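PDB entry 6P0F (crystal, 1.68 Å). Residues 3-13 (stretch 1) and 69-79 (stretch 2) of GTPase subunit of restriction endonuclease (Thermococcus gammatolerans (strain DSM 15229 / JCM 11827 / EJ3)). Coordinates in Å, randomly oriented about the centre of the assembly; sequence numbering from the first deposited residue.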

# COMPACT_ATOMS: atom_id res chain seq x y z
N ASN A 3 13.17 -0.37 10.09
CA ASN A 3 12.31 -0.38 8.92
C ASN A 3 11.58 0.95 8.84
O ASN A 3 11.74 1.84 9.68
N GLN A 4 10.81 1.10 7.77
CA GLN A 4 10.16 2.35 7.44
C GLN A 4 8.65 2.17 7.43
O GLN A 4 8.13 1.07 7.25
N LEU A 5 7.95 3.27 7.65
CA LEU A 5 6.50 3.32 7.61
C LEU A 5 6.10 4.35 6.56
O LEU A 5 6.55 5.50 6.60
N PHE A 6 5.27 3.92 5.60
CA PHE A 6 4.77 4.78 4.54
C PHE A 6 3.25 4.87 4.62
O PHE A 6 2.59 3.97 5.13
N ILE A 7 2.71 6.00 4.14
CA ILE A 7 1.27 6.20 3.97
C ILE A 7 0.98 6.34 2.49
O ILE A 7 1.60 7.16 1.79
N ILE A 8 0.04 5.54 1.99
CA ILE A 8 -0.39 5.65 0.60
C ILE A 8 -1.88 5.95 0.60
O ILE A 8 -2.68 5.20 1.16
N GLY A 9 -2.26 7.07 -0.05
CA GLY A 9 -3.61 7.54 -0.04
C GLY A 9 -4.32 7.04 -1.29
O GLY A 9 -3.89 7.32 -2.40
N ILE A 10 -5.39 6.29 -1.08
CA ILE A 10 -6.18 5.69 -2.16
C ILE A 10 -7.48 6.48 -2.26
O ILE A 10 -8.32 6.42 -1.36
N GLY A 11 -7.67 7.23 -3.35
CA GLY A 11 -8.87 8.05 -3.46
C GLY A 11 -10.07 7.26 -3.94
O GLY A 11 -10.02 6.60 -4.99
N THR A 12 -11.16 7.30 -3.18
CA THR A 12 -12.35 6.58 -3.59
C THR A 12 -13.00 7.26 -4.79
O THR A 12 -12.82 8.45 -5.05
N GLY A 13 -13.76 6.46 -5.54
CA GLY A 13 -14.38 6.97 -6.75
C GLY A 13 -13.45 7.20 -7.91
O GLY A 13 -13.83 7.87 -8.87
N ASP A 69 9.19 -3.20 5.34
CA ASP A 69 8.58 -1.91 5.59
C ASP A 69 7.06 -2.08 5.72
O ASP A 69 6.46 -3.03 5.21
N MSE A 70 6.44 -1.12 6.39
CA MSE A 70 5.02 -1.15 6.69
C MSE A 70 4.33 -0.05 5.89
O MSE A 70 4.88 1.03 5.69
N VAL A 71 3.10 -0.34 5.46
CA VAL A 71 2.32 0.60 4.66
C VAL A 71 0.95 0.78 5.31
O VAL A 71 0.24 -0.21 5.56
N LEU A 72 0.59 2.03 5.59
CA LEU A 72 -0.78 2.39 5.96
C LEU A 72 -1.44 2.88 4.68
O LEU A 72 -1.02 3.88 4.10
N PHE A 73 -2.42 2.13 4.19
CA PHE A 73 -3.25 2.58 3.07
C PHE A 73 -4.40 3.38 3.67
O PHE A 73 -5.25 2.83 4.39
N TYR A 74 -4.44 4.68 3.40
CA TYR A 74 -5.57 5.52 3.75
C TYR A 74 -6.56 5.48 2.59
O TYR A 74 -6.15 5.65 1.45
N VAL A 75 -7.84 5.26 2.88
CA VAL A 75 -8.86 5.13 1.84
C VAL A 75 -9.96 6.15 2.12
O VAL A 75 -10.59 6.11 3.18
N GLY A 76 -10.22 7.03 1.16
CA GLY A 76 -11.22 8.06 1.37
C GLY A 76 -11.33 8.94 0.14
O GLY A 76 -10.61 8.75 -0.84
N LYS A 77 -12.20 9.94 0.25
CA LYS A 77 -12.49 10.86 -0.86
C LYS A 77 -11.47 12.00 -0.85
O LYS A 77 -11.45 12.82 0.08
N ARG A 78 -10.62 12.01 -1.86
CA ARG A 78 -9.63 13.07 -1.97
C ARG A 78 -10.33 14.35 -2.39
O ARG A 78 -10.97 14.37 -3.44
N ILE A 79 -10.22 15.40 -1.58
CA ILE A 79 -10.88 16.67 -1.90
C ILE A 79 -9.92 17.82 -2.11
O ILE A 79 -10.35 18.91 -2.49

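Neighbouring parallel strands show how backbone pairing fixes the directions of side chains and leaves their rotamers to settle the packing. Here strands 5-11 and 70-76 run side by side at 24°, joined by a ladder of main-chain hydrogen bonds in which Phe6, Ile8 and Ile10 both give and receive, as where Phe6 N donates to Met70 O (2.9 Å) and Leu72 N to Phe6 O (2.8 Å). Paired residues therefore send their side chains to the same face of the sheet, and contact is made laterally along each face.

On one face lie Leu5, Ile7, Met70, Leu72 and Tyr74. Leu5 adopts chi1 t and chi2 p, which brings its end nearer the partner strand: CD1 lies 3.8 Å from Met70 CB and 4.0 Å from Leu72 CD1. Met70, a selenomethionine, is m, t, p. Ile7 (m, t) places CG1 4.2 Å from Leu72 CB, while its CG2 sits over the face of the Tyr74 ring, 3.6 Å from the centroid and almost on the ring normal. Tyr74, with chi1 m and chi2 14°, presents that face to the methyl, and its OH lies 3.7 Å from Ile7 CD1. Farther along this face, Gly9 has no side chain; a CB there would clash with Arg78 NH2, at 2.7 Å. The extended start of the Arg78 side chain (t, t) followed by chi3 m brings the guanidinium edge to Gly9 O, 3.8 Å from NH2.

The other face carries Phe6, Ile8, Ile10, Val71, Phe73 and Val75. Ile8 (m, t) extends CD1 to within 3.9 Å of Val71 CG1, and its CB lies 4.0 Å from Phe73 CD1. Ile10 shares chi1 m, with CG1 4.1 Å from that same Phe73 CD1, and differs in chi2, which is also m; its CB is 4.2 Å from Val75 CG2. Both valines are t.

Polar side chains mark the beginning of the pairing. Asp69 leaves its backbone sideways, but with chi1 m its carboxylate comes nearer stretch 1 and accepts two hydrogen bonds from Gln4, from N to OD1 and from NE2 to OD2, each 2.9 Å. The m, t rotamer of Gln4 carries its amide out to this second bond. Asp69 OD2 also lies at the edge of the Phe6 ring, 3.5 Å from CE2. At the far end, Thr12 (p) sets CG2 3.7 Å from Val75 CG1, and a water bridges the stretches, donating to Thr12 O and accepting from Arg78 N, both at 2.8 Å from the water O.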

# COMPACT_ATOMS: atom_id res chain seq x y z
CB ASN A 3 11.32 -1.55 8.98
CG ASN A 3 10.81 -1.80 10.38
OD1 ASN A 3 10.27 -0.90 11.01
ND2 ASN A 3 10.99 -3.03 10.88
CB GLN A 4 10.66 2.87 6.10
CG GLN A 4 12.17 3.11 6.10
CD GLN A 4 12.74 3.40 4.74
OE1 GLN A 4 13.47 4.38 4.57
NE2 GLN A 4 12.42 2.56 3.76
CB LEU A 5 5.90 3.68 8.96
CG LEU A 5 4.40 3.96 9.04
CD1 LEU A 5 3.65 2.67 8.59
CD2 LEU A 5 3.99 4.40 10.44
CB PHE A 6 5.17 4.24 3.16
CG PHE A 6 6.63 4.15 2.97
CD1 PHE A 6 7.37 5.26 2.61
CD2 PHE A 6 7.30 2.95 3.19
CE1 PHE A 6 8.74 5.19 2.44
CE2 PHE A 6 8.68 2.88 3.01
CZ PHE A 6 9.39 4.02 2.66
CB ILE A 7 0.76 7.43 4.73
CG1 ILE A 7 0.91 7.25 6.22
CG2 ILE A 7 -0.71 7.71 4.35
CD1 ILE A 7 0.84 8.58 6.96
CB ILE A 8 -0.06 4.39 -0.19
CG1 ILE A 8 1.45 4.24 -0.29
CG2 ILE A 8 -0.69 4.44 -1.59
CD1 ILE A 8 1.88 2.89 -0.92
CB ILE A 10 -6.48 4.21 -1.88
CG1 ILE A 10 -5.20 3.40 -1.63
CG2 ILE A 10 -7.35 3.61 -3.04
CD1 ILE A 10 -4.27 3.34 -2.79
CB THR A 12 -13.36 6.48 -2.45
OG1 THR A 12 -13.63 7.79 -1.93
CG2 THR A 12 -12.79 5.60 -1.33
CB ASP A 69 8.93 -0.94 4.47
CG ASP A 69 10.39 -0.49 4.52
OD1 ASP A 69 11.08 -0.79 5.54
OD2 ASP A 69 10.82 0.18 3.54
CB MSE A 70 4.81 -0.97 8.19
CG MSE A 70 5.20 -2.21 8.90
SE MSE A 70 5.35 -1.83 10.76
CE MSE A 70 3.82 -0.70 10.99
CB VAL A 71 2.16 0.13 3.21
CG1 VAL A 71 1.25 1.11 2.47
CG2 VAL A 71 3.50 -0.00 2.50
CB LEU A 72 -0.81 3.50 7.00
CG LEU A 72 -0.40 3.04 8.41
CD1 LEU A 72 -0.00 4.28 9.20
CD2 LEU A 72 -1.47 2.25 9.10
CB PHE A 73 -3.78 1.40 2.27
CG PHE A 73 -2.76 0.69 1.46
CD1 PHE A 73 -2.32 1.18 0.25
CD2 PHE A 73 -2.27 -0.52 1.90
CE1 PHE A 73 -1.39 0.48 -0.50
CE2 PHE A 73 -1.33 -1.24 1.15
CZ PHE A 73 -0.91 -0.74 -0.05
CB TYR A 74 -5.09 6.96 3.94
CG TYR A 74 -4.38 7.32 5.22
CD1 TYR A 74 -3.90 6.35 6.10
CD2 TYR A 74 -4.19 8.65 5.55
CE1 TYR A 74 -3.25 6.71 7.27
CE2 TYR A 74 -3.54 9.02 6.72
CZ TYR A 74 -3.07 8.05 7.56
OH TYR A 74 -2.44 8.42 8.74
CB VAL A 75 -9.42 3.71 1.77
CG1 VAL A 75 -10.47 3.60 0.66
CG2 VAL A 75 -8.29 2.69 1.58
CB LYS A 77 -13.93 11.36 -0.71
CG LYS A 77 -14.32 12.53 -1.58
CD LYS A 77 -14.36 12.14 -3.03
CE LYS A 77 -15.00 13.28 -3.83
NZ LYS A 77 -16.38 12.95 -4.31
CB ARG A 78 -8.55 12.69 -2.97
CG ARG A 78 -7.49 13.76 -3.06
CD ARG A 78 -6.24 13.31 -3.84
NE ARG A 78 -5.62 12.13 -3.24
CZ ARG A 78 -4.79 12.17 -2.20
NH1 ARG A 78 -4.45 13.33 -1.67
NH2 ARG A 78 -4.29 11.04 -1.71
CB ILE A 79 -11.94 17.06 -0.85
CG1 ILE A 79 -11.33 17.07 0.54
CG2 ILE A 79 -13.15 16.20 -0.98
CD1 ILE A 79 -12.21 17.82 1.53
O HOH W 1 -11.03 10.46 -4.20